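Long-range contacts in probable sulfate-binding lipoprotein SubI (Mycobacterium tuberculosis, PDB 6DDN), which probably binds sulfate outside the cytoplasmic membrane and carries it to an uptake system, as a lipoprotein of the prokaryotic sulfate-binding family: residues Thr52-Val57 with Pro103-Asn108; Gly139-Phe144 with Ser235-Ala240; Val145-Asn150 with Asp223-Gly228; Ile165-Pro170 with Glu209-Arg214. All blocks are in the same frame, centred on the assembly; numbering follows the deposited sequence.

In the fold
From the N terminus, interaction 1 comes first: strand 53-58 pairs with strand 106-108 and closes a loop of 45 residues that is complete before the other contacts begin. Strand 138-147 then opens two contacts in succession. Interaction 2 joins its first part to the end of strand 232-236 and the start of helix 237-245; interaction 3, nested inside that loop, joins its end to helix 218-227. Interaction 4 is nested deeper still, setting strand 167-168 beside the chain that leaves helix 196-210. Phe225 of interaction 3 packs on Ile168 of interaction 4, and Val145 touches Ser235 and Ala240 of interaction 2. All four reach one sheet, interaction 1 centred about 25 Å from the centre of interaction 2 and about 33 Å from those of interactions 3 and 4.

Interaction 1 of 4, residues Thr52-Val57 with Pro103-Asn108; sequences TSITLV and PADLVN
Asp105 reaches across to Thr55 with its carboxylate and its backbone N together. Its CB lies 3.6 Å from Thr55 O; CG comes nearest Thr55 N and Ile54 CA; at the tip, OD2 accepts a hydrogen bond from Thr55 N at 2.8 Å. This N-H meets the anti side of OD2, 15° out of the carboxylate plane, while OD1 turns to the hydroxyl of Ser271. With CG anti to the carbonyl carbon (chi1 -59°), the carboxylate runs back along 52-57 and takes the place of a backbone acceptor just before the strand 106-108 begins.

Thr55 O is gripped twice, by Asp105 N in the carbonyl plane at 2.8 Å and by Leu106 N tilted from that plane at 3.1 Å. Regular parallel pairing follows: Val57 N bonds to Leu106 O at 3.0 Å, and Asn108 N to Val57 O.

On one face of the sheet, Leu56 extends CD1 over its partner strand, 3.7 Å from Leu106 CB and also against Asn108 CB. Leu106 CD1 meets Ile54 CD1 on that face, where Phe280 of helix 274-284 covers both residues. On the other face, Val57 CG2 rests on Ala104 CB, 3.6 Å away, beside the carbonyl of Pro103. Strand 257-267 flanks 106-108 on its far edge, and Asn108 ties its amide to Trp66 and Pro264. Neighbouring parallel strands with helices between them in the chain, here 63-74 and 91-99, are typical of the alpha/beta domains of periplasmic solute-binding proteins.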
loop_
_atom_site.group_PDB
_atom_site.type_symbol
_atom_site.label_atom_id
_atom_site.label_comp_id
_atom_site.label_asym_id
_atom_site.label_seq_id
_atom_site.Cartn_x
_atom_site.Cartn_y
_atom_site.Cartn_z
ATOM N N THR A 52 -23.364 9.057 15.291
ATOM C CA THR A 52 -22.649 7.803 15.477
ATOM C C THR A 52 -21.169 7.995 15.158
ATOM O O THR A 52 -20.772 8.956 14.494
ATOM C CB THR A 52 -23.269 6.705 14.599
ATOM O OG1 THR A 52 -24.680 6.650 14.841
ATOM C CG2 THR A 52 -22.684 5.342 14.905
ATOM N N SER A 53 -20.348 7.076 15.661
ATOM C CA SER A 53 -18.901 7.145 15.529
ATOM C C SER A 53 -18.367 5.805 15.042
ATOM O O SER A 53 -18.709 4.757 15.601
ATOM C CB SER A 53 -18.260 7.523 16.868
ATOM O OG SER A 53 -16.859 7.646 16.745
ATOM N N ILE A 54 -17.532 5.839 14.004
ATOM C CA ILE A 54 -16.887 4.646 13.470
ATOM C C ILE A 54 -15.381 4.867 13.458
ATOM O O ILE A 54 -14.899 5.994 13.311
ATOM C CB ILE A 54 -17.392 4.287 12.054
ATOM C CG1 ILE A 54 -17.282 5.494 11.122
ATOM C CG2 ILE A 54 -18.825 3.776 12.112
ATOM C CD1 ILE A 54 -17.576 5.174 9.672
ATOM N N THR A 55 -14.636 3.776 13.613
ATOM C CA THR A 55 -13.183 3.820 13.686
ATOM C C THR A 55 -12.586 3.025 12.537
ATOM O O THR A 55 -12.913 1.848 12.353
ATOM C CB THR A 55 -12.677 3.265 15.019
ATOM O OG1 THR A 55 -13.094 4.128 16.083
ATOM C CG2 THR A 55 -11.160 3.170 15.011
ATOM N N LEU A 56 -11.713 3.671 11.771
ATOM C CA LEU A 56 -10.976 3.022 10.696
ATOM C C LEU A 56 -9.560 2.734 11.176
ATOM O O LEU A 56 -8.812 3.663 11.502
ATOM C CB LEU A 56 -10.945 3.895 9.443
ATOM C CG LEU A 56 -10.000 3.393 8.347
ATOM C CD1 LEU A 56 -10.499 2.083 7.759
ATOM C CD2 LEU A 56 -9.838 4.435 7.265
ATOM N N VAL A 57 -9.202 1.458 11.228
ATOM C CA VAL A 57 -7.839 1.032 11.512
ATOM C C VAL A 57 -7.173 0.764 10.171
ATOM O O VAL A 57 -7.460 -0.243 9.513
ATOM C CB VAL A 57 -7.803 -0.203 12.422
ATOM C CG1 VAL A 57 -6.381 -0.733 12.547
ATOM C CG2 VAL A 57 -8.365 0.138 13.793
ATOM N N PRO A 103 -10.341 -1.860 19.011
ATOM C CA PRO A 103 -11.627 -1.443 18.443
ATOM C C PRO A 103 -11.463 -1.003 16.997
ATOM O O PRO A 103 -10.561 -0.233 16.660
ATOM C CB PRO A 103 -12.054 -0.282 19.347
ATOM C CG PRO A 103 -10.774 0.234 19.922
ATOM C CD PRO A 103 -9.901 -0.973 20.100
ATOM N N ALA A 104 -12.340 -1.516 16.140
ATOM C CA ALA A 104 -12.306 -1.184 14.726
ATOM C C ALA A 104 -13.682 -1.434 14.135
ATOM O O ALA A 104 -14.334 -2.428 14.465
ATOM C CB ALA A 104 -11.251 -2.008 13.977
ATOM N N ASP A 105 -14.121 -0.516 13.278
ATOM C CA ASP A 105 -15.319 -0.722 12.482
ATOM C C ASP A 105 -15.011 -0.977 11.015
ATOM O O ASP A 105 -15.833 -1.585 10.323
ATOM C CB ASP A 105 -16.258 0.486 12.608
ATOM C CG ASP A 105 -16.676 0.751 14.046
ATOM O OD1 ASP A 105 -17.584 0.054 14.548
ATOM O OD2 ASP A 105 -16.093 1.657 14.679
ATOM N N LEU A 106 -13.848 -0.540 10.535
ATOM C CA LEU A 106 -13.388 -0.825 9.186
ATOM C C LEU A 106 -11.885 -1.042 9.209
ATOM O O LEU A 106 -11.162 -0.413 9.987
ATOM C CB LEU A 106 -13.714 0.310 8.210
ATOM C CG LEU A 106 -15.167 0.471 7.778
ATOM C CD1 LEU A 106 -15.716 1.790 8.289
ATOM C CD2 LEU A 106 -15.269 0.387 6.267
ATOM N N VAL A 107 -11.421 -1.934 8.342
ATOM C CA VAL A 107 -10.001 -2.195 8.169
ATOM C C VAL A 107 -9.614 -1.812 6.751
ATOM O O VAL A 107 -10.380 -2.035 5.808
ATOM C CB VAL A 107 -9.643 -3.667 8.456
ATOM C CG1 VAL A 107 -9.505 -3.873 9.945
ATOM C CG2 VAL A 107 -10.696 -4.598 7.874
ATOM N N ASN A 108 -8.433 -1.215 6.610
ATOM C CA ASN A 108 -7.863 -0.878 5.306
ATOM C C ASN A 108 -6.361 -1.107 5.428
ATOM O O ASN A 108 -5.645 -0.271 5.985
ATOM C CB ASN A 108 -8.183 0.556 4.904
ATOM C CG ASN A 108 -7.428 0.994 3.665
ATOM O OD1 ASN A 108 -6.787 2.045 3.651
ATOM N ND2 ASN A 108 -7.497 0.185 2.616
#

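Interaction 2 of 4, residues Gly139-Phe144 with Ser235-Ala240; sequences GSVVTF and SYENEA. With SO4 (sulfate ion), chain C.
Strand 139-144 runs antiparallel to the end of strand 232-236, with Thr143 and Ser235 as a hydrogen-bonded pair (Thr143 N to Ser235 O 3.0 Å, Ser235 N to Thr143 O 3.1 Å) and Val142 opposite Tyr236 as a non-hydrogen-bonded pair. Tyr236 is the N-cap of helix 237-245, and Val141 O receives the first helical N-H, from Glu237 N, at 3.0 Å.

Ser140 carries its hydroxyl to the helix start: OG, anti to the backbone N (chi1 -167°), accepts from Asn238 N at 3.3 Å. A water that donates to Glu237 OE1 also accepts from this OG, at 2.7 Å. Glu237 stretches alongside Val141, both pointing the same way, its CB 3.8 Å from Val141 CG2; its carboxylate continues to a salt bridge with Arg299. Thr143 CG2 lies against Ser235 O and Tyr236 O, 3.4 Å from the former, and just reaches Ala240 CB.

Tyr236 leads away from this strand. Tyr236 OH donates to O2 of a bound sulfate at 2.8 Å, and O2 lies near the ring plane at the edge; the hydroxyl is also hydrogen-bonded to Ser110 OG. Ala60 N, Ser175 OG, Ser177 N and Gly218 N also hold the ion, Ser177 and Gly218 being the first residues of helices 177-190 and 218-227. Such binding by backbone N-H groups and hydroxyls is consistent with the sulfate pocket of the periplasmic sulfate-binding proteins.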
loop_
_atom_site.group_PDB
_atom_site.type_symbol
_atom_site.label_atom_id
_atom_site.label_comp_id
_atom_site.label_asym_id
_atom_site.label_seq_id
_atom_site.Cartn_x
_atom_site.Cartn_y
_atom_site.Cartn_z
ATOM N N GLY A 139 -5.292 1.459 -5.186
ATOM C CA GLY A 139 -3.996 0.828 -5.098
ATOM C C GLY A 139 -2.903 1.781 -5.520
ATOM O O GLY A 139 -3.088 2.999 -5.529
ATOM N N SER A 140 -1.760 1.212 -5.880
ATOM C CA SER A 140 -0.606 2.009 -6.276
ATOM C C SER A 140 0.363 1.110 -7.032
ATOM O O SER A 140 0.014 -0.002 -7.442
ATOM C CB SER A 140 0.053 2.656 -5.053
ATOM O OG SER A 140 0.982 3.654 -5.436
ATOM N N VAL A 141 1.586 1.599 -7.225
ATOM C CA VAL A 141 2.674 0.810 -7.782
ATOM C C VAL A 141 3.921 1.064 -6.949
ATOM O O VAL A 141 4.063 2.111 -6.309
ATOM C CB VAL A 141 2.947 1.140 -9.267
ATOM C CG1 VAL A 141 1.784 0.704 -10.135
ATOM C CG2 VAL A 141 3.219 2.627 -9.435
ATOM N N VAL A 142 4.829 0.092 -6.959
ATOM C CA VAL A 142 6.108 0.267 -6.287
ATOM C C VAL A 142 6.952 1.264 -7.068
ATOM O O VAL A 142 7.037 1.204 -8.302
ATOM C CB VAL A 142 6.820 -1.088 -6.142
ATOM C CG1 VAL A 142 8.174 -0.905 -5.495
ATOM C CG2 VAL A 142 5.964 -2.050 -5.334
ATOM N N THR A 143 7.577 2.196 -6.353
ATOM C CA THR A 143 8.384 3.231 -6.979
ATOM C C THR A 143 9.632 3.482 -6.145
ATOM O O THR A 143 9.702 3.121 -4.967
ATOM C CB THR A 143 7.591 4.534 -7.147
ATOM O OG1 THR A 143 8.360 5.472 -7.908
ATOM C CG2 THR A 143 7.264 5.134 -5.790
ATOM N N PHE A 144 10.628 4.100 -6.779
ATOM C CA PHE A 144 11.850 4.523 -6.102
ATOM C C PHE A 144 11.673 5.965 -5.650
ATOM O O PHE A 144 11.619 6.872 -6.482
ATOM C CB PHE A 144 13.063 4.428 -7.024
ATOM C CG PHE A 144 13.386 3.040 -7.491
ATOM C CD1 PHE A 144 13.141 1.942 -6.689
ATOM C CD2 PHE A 144 13.966 2.841 -8.734
ATOM C CE1 PHE A 144 13.453 0.668 -7.125
ATOM C CE2 PHE A 144 14.280 1.570 -9.177
ATOM C CZ PHE A 144 14.023 0.481 -8.372
ATOM N N SER A 235 8.969 2.588 -2.006
ATOM C CA SER A 235 7.761 3.075 -1.354
ATOM C C SER A 235 6.599 3.015 -2.334
ATOM O O SER A 235 6.772 2.718 -3.518
ATOM C CB SER A 235 7.961 4.502 -0.835
ATOM O OG SER A 235 6.824 4.953 -0.124
ATOM N N TYR A 236 5.406 3.297 -1.816
ATOM C CA TYR A 236 4.240 3.452 -2.672
ATOM C C TYR A 236 4.385 4.703 -3.529
ATOM O O TYR A 236 5.011 5.688 -3.132
ATOM C CB TYR A 236 2.951 3.569 -1.851
ATOM C CG TYR A 236 2.741 2.547 -0.755
ATOM C CD1 TYR A 236 3.386 2.666 0.468
ATOM C CD2 TYR A 236 1.858 1.490 -0.929
ATOM C CE1 TYR A 236 3.180 1.743 1.476
ATOM C CE2 TYR A 236 1.646 0.562 0.073
ATOM C CZ TYR A 236 2.310 0.695 1.274
ATOM O OH TYR A 236 2.100 -0.225 2.275
ATOM N N GLU A 237 3.781 4.660 -4.716
ATOM C CA GLU A 237 3.699 5.864 -5.535
ATOM C C GLU A 237 2.860 6.937 -4.855
ATOM O O GLU A 237 3.142 8.131 -4.999
ATOM C CB GLU A 237 3.123 5.516 -6.908
ATOM C CG GLU A 237 3.165 6.640 -7.923
ATOM C CD GLU A 237 2.224 6.391 -9.086
ATOM O OE1 GLU A 237 1.124 5.842 -8.856
ATOM O OE2 GLU A 237 2.584 6.740 -10.230
ATOM N N ASN A 238 1.832 6.535 -4.104
ATOM C CA ASN A 238 1.037 7.517 -3.376
ATOM C C ASN A 238 1.852 8.171 -2.269
ATOM O O ASN A 238 1.693 9.366 -1.997
ATOM C CB ASN A 238 -0.223 6.865 -2.806
ATOM C CG ASN A 238 0.073 5.601 -2.021
ATOM O OD1 ASN A 238 -0.107 4.492 -2.521
ATOM N ND2 ASN A 238 0.508 5.762 -0.776
ATOM N N GLU A 239 2.736 7.405 -1.625
ATOM C CA GLU A 239 3.548 7.967 -0.553
ATOM C C GLU A 239 4.598 8.923 -1.102
ATOM O O GLU A 239 4.914 9.936 -0.467
ATOM C CB GLU A 239 4.201 6.847 0.257
ATOM C CG GLU A 239 5.125 7.332 1.370
ATOM C CD GLU A 239 4.386 7.732 2.637
ATOM O OE1 GLU A 239 4.975 7.598 3.731
ATOM O OE2 GLU A 239 3.223 8.182 2.547
ATOM N N ALA A 240 5.148 8.623 -2.280
ATOM C CA ALA A 240 6.074 9.556 -2.913
ATOM C C ALA A 240 5.364 10.847 -3.298
ATOM O O ALA A 240 5.898 11.944 -3.095
ATOM C CB ALA A 240 6.717 8.909 -4.140
HETATM S S SO4 C . 2.715 -0.226 5.756
HETATM O O1 SO4 C . 1.695 -0.068 6.788
HETATM O O2 SO4 C . 2.594 0.863 4.789
HETATM O O3 SO4 C . 4.043 -0.189 6.359
HETATM O O4 SO4 C . 2.526 -1.506 5.083
HETATM O O HOH W 1 -0.510 5.655 -6.579
#

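Interaction 3 of 4, residues Val145-Asn150 with Asp223-Gly228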
loop_
_atom_site.group_PDB
_atom_site.type_symbol
_atom_site.label_atom_id
_atom_site.label_comp_id
_atom_site.label_asym_id
_atom_site.label_seq_id
_atom_site.Cartn_x
_atom_site.Cartn_y
_atom_site.Cartn_z
ATOM N N VAL A 145 11.598 6.189 -4.346
ATOM C CA VAL A 145 11.730 7.552 -3.848
ATOM C C VAL A 145 13.204 7.920 -3.867
ATOM O O VAL A 145 14.067 7.139 -3.446
ATOM C CB VAL A 145 11.123 7.709 -2.445
ATOM C CG1 VAL A 145 11.260 9.151 -1.983
ATOM C CG2 VAL A 145 9.665 7.315 -2.462
ATOM N N VAL A 146 13.493 9.116 -4.371
ATOM C CA VAL A 146 14.844 9.525 -4.716
ATOM C C VAL A 146 15.023 10.967 -4.266
ATOM O O VAL A 146 14.057 11.710 -4.093
ATOM C CB VAL A 146 15.094 9.372 -6.234
ATOM C CG1 VAL A 146 14.627 10.606 -6.993
ATOM C CG2 VAL A 146 16.540 9.071 -6.512
ATOM N N ARG A 147 16.275 11.358 -4.057
ATOM C CA ARG A 147 16.501 12.727 -3.631
ATOM C C ARG A 147 16.414 13.674 -4.823
ATOM O O ARG A 147 16.597 13.279 -5.978
ATOM C CB ARG A 147 17.835 12.850 -2.902
ATOM C CG ARG A 147 17.697 12.331 -1.490
ATOM C CD ARG A 147 18.987 12.235 -0.704
ATOM N NE ARG A 147 18.841 11.271 0.388
ATOM C CZ ARG A 147 17.971 11.378 1.394
ATOM N NH1 ARG A 147 17.159 12.423 1.490
ATOM N NH2 ARG A 147 17.923 10.435 2.323
ATOM N N ALA A 148 16.100 14.933 -4.524
ATOM C CA ALA A 148 15.760 15.913 -5.551
ATOM C C ALA A 148 16.824 15.972 -6.637
ATOM O O ALA A 148 18.006 16.190 -6.354
ATOM C CB ALA A 148 15.572 17.289 -4.911
ATOM N N GLY A 149 16.396 15.765 -7.881
ATOM C CA GLY A 149 17.290 15.732 -9.016
ATOM C C GLY A 149 17.870 14.374 -9.336
ATOM O O GLY A 149 18.603 14.256 -10.327
ATOM N N ASN A 150 17.553 13.349 -8.548
ATOM C CA ASN A 150 18.147 12.024 -8.679
ATOM C C ASN A 150 19.671 12.127 -8.775
ATOM O O ASN A 150 20.259 11.759 -9.797
ATOM C CB ASN A 150 17.578 11.280 -9.879
ATOM C CG ASN A 150 17.749 9.773 -9.772
ATOM O OD1 ASN A 150 18.535 9.280 -8.963
ATOM N ND2 ASN A 150 17.011 9.036 -10.592
ATOM N N ASP A 223 10.059 8.643 6.867
ATOM C CA ASP A 223 10.580 9.613 7.825
ATOM C C ASP A 223 12.103 9.567 7.886
ATOM O O ASP A 223 12.774 10.591 7.708
ATOM C CB ASP A 223 9.981 9.350 9.207
ATOM C CG ASP A 223 8.483 9.597 9.251
ATOM O OD1 ASP A 223 7.960 10.261 8.330
ATOM O OD2 ASP A 223 7.828 9.129 10.210
ATOM N N VAL A 224 12.666 8.382 8.131
ATOM C CA VAL A 224 14.114 8.269 8.262
ATOM C C VAL A 224 14.806 8.579 6.940
ATOM O O VAL A 224 15.962 9.019 6.927
ATOM C CB VAL A 224 14.499 6.876 8.796
ATOM C CG1 VAL A 224 14.487 5.839 7.682
ATOM C CG2 VAL A 224 15.864 6.929 9.473
ATOM N N PHE A 225 14.121 8.375 5.813
ATOM C CA PHE A 225 14.714 8.746 4.533
ATOM C C PHE A 225 14.731 10.259 4.359
ATOM O O PHE A 225 15.707 10.820 3.847
ATOM C CB PHE A 225 13.962 8.080 3.381
ATOM C CG PHE A 225 14.513 8.423 2.025
ATOM C CD1 PHE A 225 15.572 7.706 1.492
ATOM C CD2 PHE A 225 13.976 9.467 1.287
ATOM C CE1 PHE A 225 16.084 8.022 0.251
ATOM C CE2 PHE A 225 14.485 9.790 0.046
ATOM C CZ PHE A 225 15.540 9.068 -0.473
ATOM N N VAL A 226 13.658 10.932 4.779
ATOM C CA VAL A 226 13.600 12.388 4.677
ATOM C C VAL A 226 14.687 13.024 5.535
ATOM O O VAL A 226 15.343 13.985 5.117
ATOM C CB VAL A 226 12.196 12.892 5.064
ATOM C CG1 VAL A 226 12.264 14.305 5.620
ATOM C CG2 VAL A 226 11.264 12.836 3.860
ATOM N N GLN A 227 14.908 12.486 6.737
ATOM C CA GLN A 227 15.951 13.026 7.600
ATOM C C GLN A 227 17.353 12.807 7.044
ATOM O O GLN A 227 18.284 13.476 7.497
ATOM C CB GLN A 227 15.853 12.430 9.006
ATOM C CG GLN A 227 14.934 13.208 9.943
ATOM C CD GLN A 227 15.639 14.365 10.643
ATOM O OE1 GLN A 227 15.877 14.317 11.849
ATOM N NE2 GLN A 227 15.958 15.418 9.890
ATOM N N GLY A 228 17.530 11.908 6.080
ATOM C CA GLY A 228 18.795 11.831 5.375
ATOM C C GLY A 228 19.436 10.461 5.291
ATOM O O GLY A 228 20.574 10.340 4.828
#
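Strand 145-147 and helix 223-227 run nearly parallel, 14° apart, with their axes 10.2 Å from each other at closest approach; a type II beta turn from Arg147 to Asn150 ends the strand, and Gly228 ends the helix in a Schellman motif. Arg147 and Phe225 fill the space between them from opposite directions.

The guanidinium of Arg147 lies flat over one face of the Phe225 ring, planes 11° apart and centres 4.0 Å apart. NH2 sits above the ring centre, and CZ lies 17° off the ring normal, a cation-pi contact. An extended chain from CG to NE carries the group there. NH2 also donates to Phe225 O at 2.7 Å, in the carbonyl plane and on a lone pair, while NH1 adds a weak bond to the same oxygen at 3.2 Å. A further bond joins NH2 to Gly230 O.

Nearer the start of the segment, Val145 crosses the Phe225 side chain obliquely, its CG1 3.9 Å from Phe225 CE2, and Val250 and Leu233 pack on both residues.

One residue thus supplies both the aromatic face and the carbonyl acceptor, which fixes the rotation of the guanidinium. The ring's pi electrons and the carbonyl at the C-terminal end of the helix would probably stabilise its positive charge.

Interaction 4 of 4, residues Ile165-Pro170 with Glu209-Arg214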
loop_
_atom_site.group_PDB
_atom_site.type_symbol
_atom_site.label_atom_id
_atom_site.label_comp_id
_atom_site.label_asym_id
_atom_site.label_seq_id
_atom_site.Cartn_x
_atom_site.Cartn_y
_atom_site.Cartn_z
ATOM N N ILE A 165 25.218 2.186 -2.563
ATOM C CA ILE A 165 23.821 2.607 -2.547
ATOM C C ILE A 165 23.118 1.905 -1.391
ATOM O O ILE A 165 23.082 0.671 -1.331
ATOM C CB ILE A 165 23.132 2.294 -3.884
ATOM C CG1 ILE A 165 23.701 3.173 -5.000
ATOM C CG2 ILE A 165 21.628 2.491 -3.770
ATOM C CD1 ILE A 165 23.572 4.652 -4.733
ATOM N N GLU A 166 22.571 2.688 -0.464
ATOM C CA GLU A 166 21.773 2.148 0.626
ATOM C C GLU A 166 20.299 2.282 0.284
ATOM O O GLU A 166 19.830 3.373 -0.057
ATOM C CB GLU A 166 22.054 2.850 1.955
ATOM C CG GLU A 166 21.151 2.328 3.068
ATOM C CD GLU A 166 21.227 3.139 4.342
ATOM O OE1 GLU A 166 21.894 4.197 4.347
ATOM O OE2 GLU A 166 20.616 2.711 5.345
ATOM N N VAL A 167 19.576 1.173 0.385
ATOM C CA VAL A 167 18.148 1.131 0.114
ATOM C C VAL A 167 17.405 1.215 1.438
ATOM O O VAL A 167 17.742 0.505 2.395
ATOM C CB VAL A 167 17.767 -0.146 -0.651
ATOM C CG1 VAL A 167 16.258 -0.312 -0.686
ATOM C CG2 VAL A 167 18.347 -0.111 -2.056
ATOM N N ILE A 168 16.405 2.088 1.501
ATOM C CA ILE A 168 15.520 2.191 2.651
ATOM C C ILE A 168 14.233 1.453 2.317
ATOM O O ILE A 168 13.543 1.798 1.349
ATOM C CB ILE A 168 15.239 3.656 3.020
ATOM C CG1 ILE A 168 16.550 4.412 3.229
ATOM C CG2 ILE A 168 14.378 3.733 4.268
ATOM C CD1 ILE A 168 17.458 3.782 4.263
ATOM N N THR A 169 13.914 0.427 3.110
ATOM C CA THR A 169 12.693 -0.347 2.949
ATOM C C THR A 169 12.336 -0.947 4.302
ATOM O O THR A 169 13.237 -1.361 5.045
ATOM C CB THR A 169 12.842 -1.453 1.894
ATOM O OG1 THR A 169 11.636 -2.222 1.820
ATOM C CG2 THR A 169 14.011 -2.368 2.224
ATOM N N PRO A 170 11.049 -0.992 4.657
ATOM C CA PRO A 170 10.673 -1.464 5.998
ATOM C C PRO A 170 10.812 -2.968 6.183
ATOM O O PRO A 170 11.301 -3.680 5.298
ATOM C CB PRO A 170 9.210 -1.020 6.125
ATOM C CG PRO A 170 8.725 -0.933 4.729
ATOM C CD PRO A 170 9.894 -0.466 3.914
ATOM N N GLU A 209 23.367 -6.699 1.309
ATOM C CA GLU A 209 24.437 -5.738 1.093
ATOM C C GLU A 209 23.952 -4.304 0.905
ATOM O O GLU A 209 24.789 -3.399 0.821
ATOM C CB GLU A 209 25.294 -6.162 -0.111
ATOM C CG GLU A 209 25.546 -7.672 -0.180
ATOM C CD GLU A 209 26.692 -8.045 -1.109
ATOM O OE1 GLU A 209 27.275 -9.135 -0.938
ATOM O OE2 GLU A 209 27.027 -7.246 -1.998
ATOM N N HIS A 210 22.639 -4.062 0.855
ATOM C CA HIS A 210 22.140 -2.704 0.660
ATOM C C HIS A 210 20.998 -2.301 1.576
ATOM O O HIS A 210 20.501 -1.178 1.446
ATOM C CB HIS A 210 21.688 -2.496 -0.788
ATOM C CG HIS A 210 22.743 -2.820 -1.791
ATOM N ND1 HIS A 210 23.708 -1.914 -2.173
ATOM C CD2 HIS A 210 22.994 -3.955 -2.480
ATOM C CE1 HIS A 210 24.508 -2.478 -3.060
ATOM N NE2 HIS A 210 24.091 -3.714 -3.266
ATOM N N VAL A 211 20.555 -3.169 2.479
ATOM C CA VAL A 211 19.560 -2.813 3.481
ATOM C C VAL A 211 20.154 -3.105 4.849
ATOM O O VAL A 211 20.519 -4.251 5.142
ATOM C CB VAL A 211 18.239 -3.570 3.281
ATOM C CG1 VAL A 211 17.178 -3.039 4.239
ATOM C CG2 VAL A 211 17.770 -3.448 1.837
ATOM N N LYS A 212 20.277 -2.070 5.669
ATOM C CA LYS A 212 20.692 -2.209 7.058
ATOM C C LYS A 212 19.639 -1.720 8.036
ATOM O O LYS A 212 19.427 -2.353 9.074
ATOM C CB LYS A 212 22.008 -1.454 7.301
ATOM C CG LYS A 212 22.528 -1.564 8.727
ATOM C CD LYS A 212 22.794 -3.013 9.109
ATOM C CE LYS A 212 23.801 -3.105 10.240
ATOM N NZ LYS A 212 23.451 -2.184 11.355
ATOM N N LEU A 213 18.970 -0.613 7.731
ATOM C CA LEU A 213 17.878 -0.130 8.560
ATOM C C LEU A 213 16.628 -0.970 8.324
ATOM O O LEU A 213 16.355 -1.403 7.200
ATOM C CB LEU A 213 17.590 1.341 8.260
ATOM C CG LEU A 213 18.739 2.317 8.515
ATOM C CD1 LEU A 213 18.314 3.742 8.197
ATOM C CD2 LEU A 213 19.222 2.207 9.953
ATOM N N ARG A 214 15.871 -1.202 9.392
ATOM C CA ARG A 214 14.651 -2.008 9.343
ATOM C C ARG A 214 13.514 -1.238 10.006
ATOM O O ARG A 214 13.064 -1.594 11.102
ATOM C CB ARG A 214 14.866 -3.360 10.027
ATOM C CG ARG A 214 15.286 -4.512 9.109
ATOM C CD ARG A 214 14.260 -4.828 8.018
ATOM N NE ARG A 214 14.244 -6.258 7.707
ATOM C CZ ARG A 214 13.950 -6.771 6.515
ATOM N NH1 ARG A 214 13.643 -5.973 5.503
ATOM N NH2 ARG A 214 13.965 -8.087 6.335
HETATM O O HOH W 2 16.641 0.245 4.994
#
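His210 O takes a hydrogen bond from Val167 N at 2.7 Å, nearly straight at 165°. The ring of the same histidine reaches Ile165, two residues before Val167: His210 ND1 donates to Ile165 O at 2.8 Å, the oxygen lying at the ring edge, in plane, and the ring nitrogen lying in the carbonyl plane. A chi1 of -55°, which puts CG beside the backbone N, turns the imidazole to Ile165 while the backbone carbonyl faces Val167. The two bonds hold 165-167 to His210, and the ND1 bond sets the ring's orientation.

Farther along, a water replaces direct pairing. It donates to Val167 O and to Leu213 O, both at 2.8 Å, and accepts a weak bond from Thr169 N.

Apolar groups fill in around these bonds. Thr169 meets Val211 at about a right angle, its CG2 3.8 Å from Val211 CG1, while its hydroxyl bonds to Asn181. Ile168 and Leu213 lie side by side, pointing the same way, with their CD1 atoms 4.0 Å apart. Across Leu213 comes the extended chain of Glu166, whose OE2 lies 3.7 Å from Leu213 CG.

Strand 232-236 runs parallel to 167-168 on its other side, leaving this contact to join strand 167-168 to the segment that leaves helix 196-210, as is typical of an alpha/beta domain with helices packed around a sheet.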